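Long-range contact in serpin (Taeniopygia guttata, PDB 5HGC), which binds cortisol and, as a member of the serpin family, probably inhibits serine proteases: residues A[13-27]-A[247-259]. Sequence-based numbering, arbitrary orientation. Where two conformers were deposited one is given.
Sequences PNNADFAFQFFREVT and QLEQTLDKETIQK. With HCY ((11alpha,14beta)-11,17,21-trihydroxypregn-4-ene-3,20-dione), chain B.
Phe-20 packs against Leu-252 and Ile-257 at the centre of a helix-helix contact in the serpin fold, where helix 12-29 lies against the turn joining helices 245-251 and 254-263. The case illustrates how one interface can pair a close apolar seam with a charged margin. In the seam, CE1 of Phe-20 reaches Leu-252 CD2 at 3.6 Å, while CZ of the same ring meets Ile-257 CG1 at 3.8 Å, the Phe-20 and Ile-257 side chains crossing at about a right angle. Leu-252, whose chi1 of 179° sets CG opposite the backbone N, also extends CD2 to the Phe-23 ring. Strand 355-361 continues this core, Leu-356 touching Leu-252 and Leu-358 touching Ile-257. Further along, Thr-27 CB comes within 3.7 Å of Glu-249 CD, and OE2 of that carboxylate pairs with Lys-372.

The more open side is polar. Arg-24 passes its CG near Glu-249 O, and the bend at chi3 (-70°) then carries the guanidinium to Leu-252 O, which lies at its edge and accepts a weak bond from NH1. Asp-253 N-caps helix 254-263, OD1 accepting from Thr-256 N at 3.0 Å. Just beyond, Lys-254 NZ bridges two acids, Asp-17 and Glu-255, meeting OE2 of the latter at 2.9 Å. The lysine stem lies over Ala-16, CB to CB at 3.8 Å, and helps line the cortisol pocket, which Pro-13, Ala-16, Ile-257 and Gln-258 share. With an alanine here in place of Lys-254, the Asp-17 and Glu-255 carboxylates would probably lose their shared cation and a gap would probably open beside the steroid's O1. Asp-17 OD1 receives Lys-254 NZ at 2.7 Å through its syn lone pair.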
ATOM      1  N   PRO A  13       9.436   2.266 -12.218  1.00 29.11           N
ATOM      2  CA  PRO A  13       8.884   3.631 -12.365  1.00 28.03           C
ATOM      3  C   PRO A  13       7.366   3.641 -12.538  1.00 29.71           C
ATOM      4  O   PRO A  13       6.661   4.532 -12.008  1.00 30.23           O
ATOM      5  CB  PRO A  13       9.573   4.189 -13.617  1.00 26.81           C
ATOM      6  CG  PRO A  13      10.531   3.144 -14.071  1.00 27.14           C
ATOM      7  CD  PRO A  13      10.262   1.853 -13.372  1.00 27.50           C
ATOM      8  N   ASN A  14       6.848   2.651 -13.258  1.00 32.66           N
ATOM      9  CA  ASN A  14       5.410   2.618 -13.555  1.00 29.51           C
ATOM     10  C   ASN A  14       4.635   2.428 -12.253  1.00 27.38           C
ATOM     11  O   ASN A  14       3.724   3.178 -11.973  1.00 26.77           O
ATOM     12  CB  ASN A  14       5.135   1.481 -14.529  1.00 34.09           C
ATOM     13  CG  ASN A  14       6.075   1.496 -15.720  1.00 34.42           C
ATOM     14  OD1 ASN A  14       7.158   0.894 -15.716  1.00 34.57           O
ATOM     15  ND2 ASN A  14       5.671   2.215 -16.738  1.00 35.52           N
ATOM     16  N   ASN A  15       5.033   1.454 -11.432  1.00 26.50           N
ATOM     17  CA  ASN A  15       4.396   1.242 -10.127  1.00 27.07           C
ATOM     18  C   ASN A  15       4.468   2.472  -9.208  1.00 26.68           C
ATOM     19  O   ASN A  15       3.465   2.819  -8.582  1.00 26.57           O
ATOM     20  CB  ASN A  15       4.896  -0.051  -9.459  1.00 27.39           C
ATOM     21  CG  ASN A  15       4.371  -1.333 -10.172  1.00 29.05           C
ATOM     22  OD1 ASN A  15       3.451  -1.287 -11.026  1.00 28.52           O
ATOM     23  ND2 ASN A  15       4.953  -2.473  -9.828  1.00 26.10           N
ATOM     24  N   ALA A  16       5.591   3.188  -9.226  1.00 24.98           N
ATOM     25  CA  ALA A  16       5.718   4.411  -8.400  1.00 26.34           C
ATOM     26  C   ALA A  16       4.838   5.517  -8.890  1.00 25.24           C
ATOM     27  O   ALA A  16       4.139   6.137  -8.096  1.00 26.09           O
ATOM     28  CB  ALA A  16       7.168   4.864  -8.293  1.00 28.01           C
ATOM     29  N   ASP A  17       4.800   5.732 -10.206  1.00 28.32           N
ATOM     30  CA  ASP A  17       3.837   6.708 -10.801  1.00 27.83           C
ATOM     31  C   ASP A  17       2.428   6.411 -10.381  1.00 28.27           C
ATOM     32  O   ASP A  17       1.721   7.299  -9.915  1.00 34.27           O
ATOM     33  CB  ASP A  17       3.915   6.735 -12.326  1.00 32.25           C
ATOM     34  CG  ASP A  17       5.248   7.294 -12.857  1.00 37.90           C
ATOM     35  OD1 ASP A  17       5.939   8.099 -12.170  1.00 41.75           O
ATOM     36  OD2 ASP A  17       5.598   6.949 -14.005  1.00 41.35           O
ATOM     37  N   PHE A  18       2.014   5.160 -10.517  1.00 27.88           N
ATOM     38  CA  PHE A  18       0.641   4.797 -10.184  1.00 27.75           C
ATOM     39  C   PHE A  18       0.415   5.098  -8.697  1.00 28.19           C
ATOM     40  O   PHE A  18      -0.611   5.700  -8.331  1.00 28.91           O
ATOM     41  CB  PHE A  18       0.291   3.292 -10.539  1.00 29.21           C
ATOM     42  CG  PHE A  18      -1.005   2.820  -9.913  1.00 27.34           C
ATOM     43  CD1 PHE A  18      -2.243   3.236 -10.434  1.00 27.76           C
ATOM     44  CD2 PHE A  18      -0.993   2.080  -8.745  1.00 26.35           C
ATOM     45  CE1 PHE A  18      -3.445   2.893  -9.807  1.00 29.22           C
ATOM     46  CE2 PHE A  18      -2.191   1.716  -8.108  1.00 31.08           C
ATOM     47  CZ  PHE A  18      -3.428   2.120  -8.640  1.00 32.08           C
ATOM     48  N   ALA A  19       1.380   4.685  -7.860  1.00 25.68           N
ATOM     49  CA  ALA A  19       1.275   4.806  -6.420  1.00 26.35           C
ATOM     50  C   ALA A  19       0.988   6.242  -6.057  1.00 29.45           C
ATOM     51  O   ALA A  19       0.070   6.506  -5.250  1.00 31.30           O
ATOM     52  CB  ALA A  19       2.566   4.350  -5.720  1.00 24.70           C
ATOM     53  N   PHE A  20       1.756   7.169  -6.638  1.00 29.09           N
ATOM     54  CA  PHE A  20       1.520   8.568  -6.314  1.00 33.93           C
ATOM     55  C   PHE A  20       0.342   9.298  -7.015  1.00 37.11           C
ATOM     56  O   PHE A  20      -0.297  10.157  -6.370  1.00 33.10           O
ATOM     57  CB  PHE A  20       2.842   9.354  -6.240  1.00 34.18           C
ATOM     58  CG  PHE A  20       3.774   8.788  -5.203  1.00 33.92           C
ATOM     59  CD1 PHE A  20       3.496   8.946  -3.842  1.00 31.88           C
ATOM     60  CD2 PHE A  20       4.860   8.004  -5.581  1.00 32.33           C
ATOM     61  CE1 PHE A  20       4.315   8.358  -2.879  1.00 34.36           C
ATOM     62  CE2 PHE A  20       5.677   7.412  -4.619  1.00 33.16           C
ATOM     63  CZ  PHE A  20       5.414   7.587  -3.268  1.00 31.40           C
ATOM     64  N   GLN A  21      -0.014   8.943  -8.264  1.00 35.75           N
ATOM     65  CA  GLN A  21      -1.291   9.509  -8.788  1.00 38.05           C
ATOM     66  C   GLN A  21      -2.455   9.093  -7.933  1.00 36.41           C
ATOM     67  O   GLN A  21      -3.362   9.892  -7.670  1.00 42.48           O
ATOM     68  CB  GLN A  21      -1.626   9.108 -10.208  1.00 40.53           C
ATOM     69  CG  GLN A  21      -0.565   9.453 -11.205  1.00 51.15           C
ATOM     70  CD  GLN A  21      -0.734   8.665 -12.473  1.00 58.63           C
ATOM     71  OE1 GLN A  21      -1.887   8.413 -12.909  1.00 59.14           O
ATOM     72  NE2 GLN A  21       0.414   8.261 -13.086  1.00 51.72           N
ATOM     73  N   PHE A  22      -2.434   7.835  -7.508  1.00 31.82           N
ATOM     74  CA  PHE A  22      -3.517   7.334  -6.712  1.00 30.84           C
ATOM     75  C   PHE A  22      -3.623   8.192  -5.470  1.00 31.54           C
ATOM     76  O   PHE A  22      -4.751   8.647  -5.143  1.00 31.73           O
ATOM     77  CB  PHE A  22      -3.324   5.857  -6.362  1.00 29.02           C
ATOM     78  CG  PHE A  22      -4.516   5.242  -5.693  1.00 27.81           C
ATOM     79  CD1 PHE A  22      -4.710   5.367  -4.327  1.00 26.70           C
ATOM     80  CD2 PHE A  22      -5.450   4.499  -6.438  1.00 27.04           C
ATOM     81  CE1 PHE A  22      -5.831   4.796  -3.715  1.00 29.31           C
ATOM     82  CE2 PHE A  22      -6.554   3.909  -5.829  1.00 24.89           C
ATOM     83  CZ  PHE A  22      -6.766   4.074  -4.467  1.00 26.27           C
ATOM     84  N   PHE A  23      -2.465   8.387  -4.795  1.00 29.15           N
ATOM     85  CA  PHE A  23      -2.342   9.237  -3.603  1.00 30.77           C
ATOM     86  C   PHE A  23      -2.890  10.663  -3.801  1.00 31.99           C
ATOM     87  O   PHE A  23      -3.687  11.121  -2.955  1.00 28.56           O
ATOM     88  CB  PHE A  23      -0.881   9.348  -3.136  1.00 32.33           C
ATOM     89  CG  PHE A  23      -0.722  10.066  -1.823  1.00 32.86           C
ATOM     90  CD1 PHE A  23      -1.314   9.572  -0.654  1.00 34.35           C
ATOM     91  CD2 PHE A  23      -0.029  11.259  -1.747  1.00 34.14           C
ATOM     92  CE1 PHE A  23      -1.171  10.208   0.584  1.00 32.19           C
ATOM     93  CE2 PHE A  23       0.102  11.913  -0.504  1.00 34.47           C
ATOM     94  CZ  PHE A  23      -0.459  11.381   0.663  1.00 31.21           C
ATOM     95  N   ARG A  24      -2.472  11.338  -4.897  1.00 31.06           N
ATOM     96  CA  ARG A  24      -2.964  12.694  -5.240  1.00 35.23           C
ATOM     97  C   ARG A  24      -4.476  12.730  -5.328  1.00 38.40           C
ATOM     98  O   ARG A  24      -5.087  13.590  -4.698  1.00 41.72           O
ATOM     99  CB  ARG A  24      -2.237  13.352  -6.455  1.00 36.54           C
ATOM    100  CG  ARG A  24      -0.716  13.481  -6.198  1.00 39.91           C
ATOM    101  CD  ARG A  24       0.064  14.358  -7.148  1.00 42.58           C
ATOM    102  NE  ARG A  24       0.201  13.818  -8.504  1.00 49.82           N
ATOM    103  CZ  ARG A  24       1.036  12.836  -8.881  1.00 49.36           C
ATOM    104  NH1 ARG A  24       1.821  12.218  -8.004  1.00 53.44           N
ATOM    105  NH2 ARG A  24       1.074  12.449 -10.154  1.00 44.62           N
ATOM    106  N   GLU A  25      -5.058  11.741  -6.027  1.00 42.10           N
ATOM    107  CA  GLU A  25      -6.513  11.571  -6.205  1.00 41.87           C
ATOM    108  C   GLU A  25      -7.266  11.391  -4.923  1.00 42.17           C
ATOM    109  O   GLU A  25      -8.262  12.072  -4.685  1.00 51.51           O
ATOM    110  CB  GLU A  25      -6.857  10.382  -7.118  1.00 45.48           C
ATOM    111  CG  GLU A  25      -6.719  10.615  -8.617  1.00 53.20           C
ATOM    112  CD  GLU A  25      -7.582  11.773  -9.176  1.00 60.13           C
ATOM    113  OE1 GLU A  25      -8.597  12.233  -8.544  1.00 55.03           O
ATOM    114  OE2 GLU A  25      -7.218  12.205 -10.297  1.00 55.89           O
ATOM    115  N   VAL A  26      -6.796  10.477  -4.086  0.56 40.79           N
ATOM    116  CA  VAL A  26      -7.512  10.121  -2.865  0.56 39.86           C
ATOM    117  C   VAL A  26      -7.493  11.238  -1.806  0.56 41.38           C
ATOM    118  O   VAL A  26      -8.459  11.394  -1.063  0.56 42.22           O
ATOM    119  CB  VAL A  26      -7.062   8.726  -2.332  0.56 39.14           C
ATOM    120  CG1 VAL A  26      -5.637   8.742  -1.780  0.56 35.31           C
ATOM    121  CG2 VAL A  26      -8.060   8.161  -1.325  0.56 40.07           C
ATOM    122  N   THR A  27      -6.410  12.017  -1.756  1.00 43.41           N
ATOM    123  CA  THR A  27      -6.296  13.139  -0.798  1.00 47.63           C
ATOM    124  C   THR A  27      -7.212  14.335  -1.182  1.00 52.24           C
ATOM    125  O   THR A  27      -7.727  15.025  -0.301  1.00 55.43           O
ATOM    126  CB  THR A  27      -4.832  13.589  -0.549  1.00 40.29           C
ATOM    127  OG1 THR A  27      -4.191  13.873  -1.803  1.00 39.41           O
ATOM    128  CG2 THR A  27      -4.071  12.505   0.176  1.00 40.40           C
ATOM    129  N   GLN A 247       0.175  21.204   0.194  1.00 43.06           N
ATOM    130  CA  GLN A 247       1.199  21.434  -0.820  1.00 45.85           C
ATOM    131  C   GLN A 247       2.032  20.158  -1.125  1.00 41.21           C
ATOM    132  O   GLN A 247       2.254  19.822  -2.305  1.00 41.28           O
ATOM    133  CB  GLN A 247       2.061  22.628  -0.389  1.00 48.15           C
ATOM    134  CG  GLN A 247       2.769  23.367  -1.524  1.00 66.45           C
ATOM    135  CD  GLN A 247       4.288  23.161  -1.554  1.00 70.94           C
ATOM    136  OE1 GLN A 247       4.979  23.239  -0.506  1.00 66.55           O
ATOM    137  NE2 GLN A 247       4.826  22.925  -2.774  1.00 66.32           N
ATOM    138  N   LEU A 248       2.466  19.469  -0.056  1.00 35.26           N
ATOM    139  CA  LEU A 248       3.158  18.193  -0.136  1.00 34.20           C
ATOM    140  C   LEU A 248       2.328  17.118  -0.886  1.00 37.43           C
ATOM    141  O   LEU A 248       2.844  16.512  -1.852  1.00 36.62           O
ATOM    142  CB  LEU A 248       3.494  17.700   1.260  1.00 30.90           C
ATOM    143  CG  LEU A 248       4.167  16.325   1.340  1.00 29.02           C
ATOM    144  CD1 LEU A 248       5.507  16.285   0.599  1.00 27.07           C
ATOM    145  CD2 LEU A 248       4.353  15.986   2.803  1.00 29.24           C
ATOM    146  N   GLU A 249       1.073  16.903  -0.441  1.00 34.58           N
ATOM    147  CA  GLU A 249       0.073  16.077  -1.170  1.00 42.46           C
ATOM    148  C   GLU A 249       0.046  16.311  -2.679  1.00 45.50           C
ATOM    149  O   GLU A 249       0.107  15.346  -3.432  1.00 48.24           O
ATOM    150  CB  GLU A 249      -1.351  16.308  -0.667  1.00 38.24           C
ATOM    151  CG  GLU A 249      -1.593  15.808   0.727  1.00 40.03           C
ATOM    152  CD  GLU A 249      -2.941  16.248   1.283  1.00 43.70           C
ATOM    153  OE1 GLU A 249      -3.673  17.055   0.652  1.00 46.17           O
ATOM    154  OE2 GLU A 249      -3.280  15.759   2.376  1.00 42.13           O
ATOM    155  N   GLN A 250      -0.044  17.574  -3.108  1.00 49.38           N
ATOM    156  CA  GLN A 250      -0.237  17.905  -4.529  1.00 55.05           C
ATOM    157  C   GLN A 250       1.020  17.738  -5.383  1.00 49.18           C
ATOM    158  O   GLN A 250       0.951  17.713  -6.597  1.00 59.26           O
ATOM    159  CB  GLN A 250      -0.784  19.330  -4.707  1.00 61.71           C
ATOM    160  CG  GLN A 250      -2.260  19.552  -4.357  1.00 64.77           C
ATOM    161  CD  GLN A 250      -2.569  21.011  -3.891  1.00 72.97           C
ATOM    162  OE1 GLN A 250      -1.760  21.964  -4.051  1.00 65.06           O
ATOM    163  NE2 GLN A 250      -3.731  21.176  -3.281  1.00 66.59           N
ATOM    164  N   THR A 251       2.171  17.632  -4.756  1.00 48.79           N
ATOM    165  CA  THR A 251       3.449  17.580  -5.465  1.00 42.46           C
ATOM    166  C   THR A 251       3.992  16.169  -5.453  1.00 39.32           C
ATOM    167  O   THR A 251       4.734  15.793  -6.352  1.00 40.18           O
ATOM    168  CB  THR A 251       4.473  18.405  -4.657  1.00 45.56           C
ATOM    169  OG1 THR A 251       3.857  19.624  -4.272  1.00 51.06           O
ATOM    170  CG2 THR A 251       5.858  18.629  -5.377  1.00 42.21           C
ATOM    171  N   LEU A 252       3.684  15.417  -4.393  1.00 36.35           N
ATOM    172  CA  LEU A 252       4.469  14.235  -4.069  1.00 37.66           C
ATOM    173  C   LEU A 252       4.446  13.262  -5.268  1.00 38.90           C
ATOM    174  O   LEU A 252       3.387  12.887  -5.781  1.00 43.05           O
ATOM    175  CB  LEU A 252       3.981  13.602  -2.759  1.00 32.58           C
ATOM    176  CG  LEU A 252       4.731  12.326  -2.349  1.00 31.32           C
ATOM    177  CD1 LEU A 252       6.174  12.578  -1.915  1.00 30.27           C
ATOM    178  CD2 LEU A 252       3.944  11.590  -1.265  1.00 29.33           C
ATOM    179  N   ASP A 253       5.615  12.913  -5.752  1.00 35.52           N
ATOM    180  CA  ASP A 253       5.696  12.029  -6.894  1.00 35.52           C
ATOM    181  C   ASP A 253       7.025  11.292  -6.727  1.00 35.40           C
ATOM    182  O   ASP A 253       7.755  11.558  -5.758  1.00 41.67           O
ATOM    183  CB  ASP A 253       5.609  12.822  -8.208  1.00 40.84           C
ATOM    184  CG  ASP A 253       6.841  13.751  -8.450  1.00 47.23           C
ATOM    185  OD1 ASP A 253       7.614  14.003  -7.492  1.00 49.60           O
ATOM    186  OD2 ASP A 253       7.045  14.243  -9.597  1.00 50.55           O
ATOM    187  N   LYS A 254       7.372  10.412  -7.653  1.00 32.11           N
ATOM    188  CA  LYS A 254       8.537   9.583  -7.470  1.00 32.41           C
ATOM    189  C   LYS A 254       9.865  10.315  -7.602  1.00 35.61           C
ATOM    190  O   LYS A 254      10.907   9.819  -7.163  1.00 37.93           O
ATOM    191  CB  LYS A 254       8.497   8.400  -8.418  1.00 33.66           C
ATOM    192  CG  LYS A 254       8.591   8.751  -9.879  1.00 35.33           C
ATOM    193  CD  LYS A 254       9.323   7.618 -10.592  1.00 35.40           C
ATOM    194  CE  LYS A 254       8.794   7.429 -12.005  1.00 32.64           C
ATOM    195  NZ  LYS A 254       8.531   8.690 -12.773  1.00 28.59           N
ATOM    196  N   GLU A 255       9.825  11.488  -8.222  1.00 36.20           N
ATOM    197  CA  GLU A 255      10.992  12.323  -8.379  1.00 34.08           C
ATOM    198  C   GLU A 255      11.315  12.951  -7.011  1.00 32.45           C
ATOM    199  O   GLU A 255      12.489  12.937  -6.605  1.00 31.52           O
ATOM    200  CB  GLU A 255      10.756  13.378  -9.463  1.00 36.99           C
ATOM    201  CG  GLU A 255      10.796  12.891 -10.920  1.00 39.43           C
ATOM    202  CD  GLU A 255       9.592  12.044 -11.406  1.00 43.89           C
ATOM    203  OE1 GLU A 255       8.388  12.195 -11.011  1.00 40.76           O
ATOM    204  OE2 GLU A 255       9.886  11.185 -12.249  1.00 48.40           O
ATOM    205  N   THR A 256      10.295  13.448  -6.302  1.00 28.11           N
ATOM    206  CA  THR A 256      10.448  13.872  -4.914  1.00 30.32           C
ATOM    207  C   THR A 256      11.099  12.774  -4.047  1.00 34.03           C
ATOM    208  O   THR A 256      12.023  13.058  -3.251  1.00 35.64           O
ATOM    209  CB  THR A 256       9.095  14.204  -4.298  1.00 33.00           C
ATOM    210  OG1 THR A 256       8.419  15.163  -5.103  1.00 39.35           O
ATOM    211  CG2 THR A 256       9.260  14.797  -2.920  1.00 32.51           C
ATOM    212  N   ILE A 257      10.636  11.518  -4.214  1.00 33.50           N
ATOM    213  CA  ILE A 257      11.188  10.392  -3.451  1.00 31.08           C
ATOM    214  C   ILE A 257      12.676  10.213  -3.770  1.00 31.38           C
ATOM    215  O   ILE A 257      13.470  10.076  -2.841  1.00 31.52           O
ATOM    216  CB  ILE A 257      10.401   9.059  -3.609  1.00 28.20           C
ATOM    217  CG1 ILE A 257       8.901   9.205  -3.223  1.00 28.18           C
ATOM    218  CG2 ILE A 257      11.050   7.980  -2.770  1.00 24.52           C
ATOM    219  CD1 ILE A 257       8.655   9.708  -1.803  1.00 30.11           C
ATOM    220  N   GLN A 258      13.030  10.241  -5.057  1.00 29.29           N
ATOM    221  CA  GLN A 258      14.402  10.041  -5.490  1.00 33.44           C
ATOM    222  C   GLN A 258      15.328  11.160  -5.001  1.00 34.05           C
ATOM    223  O   GLN A 258      16.470  10.885  -4.616  1.00 33.88           O
ATOM    224  CB  GLN A 258      14.522   9.930  -7.010  1.00 36.12           C
ATOM    225  CG  GLN A 258      15.959   9.642  -7.438  1.00 38.72           C
ATOM    226  CD  GLN A 258      16.040   8.668  -8.582  1.00 55.70           C
ATOM    227  OE1 GLN A 258      15.375   8.844  -9.646  1.00 59.56           O
ATOM    228  NE2 GLN A 258      16.843   7.608  -8.385  1.00 52.36           N
ATOM    229  N   LYS A 259      14.829  12.399  -5.044  1.00 35.22           N
ATOM    230  CA  LYS A 259      15.493  13.550  -4.448  1.00 37.31           C
ATOM    231  C   LYS A 259      15.825  13.222  -2.982  1.00 39.53           C
ATOM    232  O   LYS A 259      17.028  13.245  -2.603  1.00 38.06           O
ATOM    233  CB  LYS A 259      14.618  14.805  -4.527  1.00 38.75           C
ATOM    234  CG  LYS A 259      15.304  16.059  -3.970  1.00 41.55           C
ATOM    235  CD  LYS A 259      14.552  17.339  -4.280  1.00 40.35           C
ATOM    236  CE  LYS A 259      13.655  17.798  -3.142  1.00 45.66           C
ATOM    237  NZ  LYS A 259      13.588  19.301  -3.145  1.00 51.57           N
TER
HETATM  238  C1  HCY B 501      13.585   5.941  -7.839  1.00 32.05           C
HETATM  239  C2  HCY B 501      12.999   6.364  -9.184  1.00 35.05           C
HETATM  240  C3  HCY B 501      11.850   5.477  -9.605  1.00 37.34           C
HETATM  241  C4  HCY B 501      11.199   4.567  -8.632  1.00 33.61           C
HETATM  242  C5  HCY B 501      11.382   4.760  -7.320  1.00 31.94           C
HETATM  243  C6  HCY B 501      10.388   4.169  -6.346  1.00 32.07           C
HETATM  244  C7  HCY B 501      11.132   3.445  -5.201  1.00 32.96           C
HETATM  245  C8  HCY B 501      12.343   4.178  -4.615  1.00 28.27           C
HETATM  246  C9  HCY B 501      13.277   4.650  -5.751  1.00 31.71           C
HETATM  247  C10 HCY B 501      12.559   5.559  -6.774  1.00 33.16           C
HETATM  248  C12 HCY B 501      15.365   4.295  -4.171  1.00 29.51           C
HETATM  249  C11 HCY B 501      14.690   5.140  -5.274  1.00 33.73           C
HETATM  250  C13 HCY B 501      14.361   3.903  -3.045  1.00 32.16           C
HETATM  251  C14 HCY B 501      13.131   3.268  -3.699  1.00 27.26           C
HETATM  252  C15 HCY B 501      12.458   2.494  -2.592  1.00 28.51           C
HETATM  253  C16 HCY B 501      13.587   1.996  -1.698  1.00 30.90           C
HETATM  254  C17 HCY B 501      14.867   2.750  -2.140  1.00 35.05           C
HETATM  255  C18 HCY B 501      13.968   5.096  -2.125  1.00 28.93           C
HETATM  256  C19 HCY B 501      11.945   6.848  -6.186  1.00 35.00           C
HETATM  257  C20 HCY B 501      15.746   3.160  -0.973  1.00 38.23           C
HETATM  258  C21 HCY B 501      17.254   3.184  -1.118  1.00 37.33           C
HETATM  259  O1  HCY B 501      11.424   5.569 -10.739  1.00 41.86           O
HETATM  260  O2  HCY B 501      14.437   6.450  -4.758  1.00 37.22           O
HETATM  261  O3  HCY B 501      15.717   1.846  -2.883  1.00 37.09           O
HETATM  262  O4  HCY B 501      15.255   3.478   0.099  1.00 40.15           O
HETATM  263  O5  HCY B 501      17.637   4.345  -0.382  1.00 45.83           O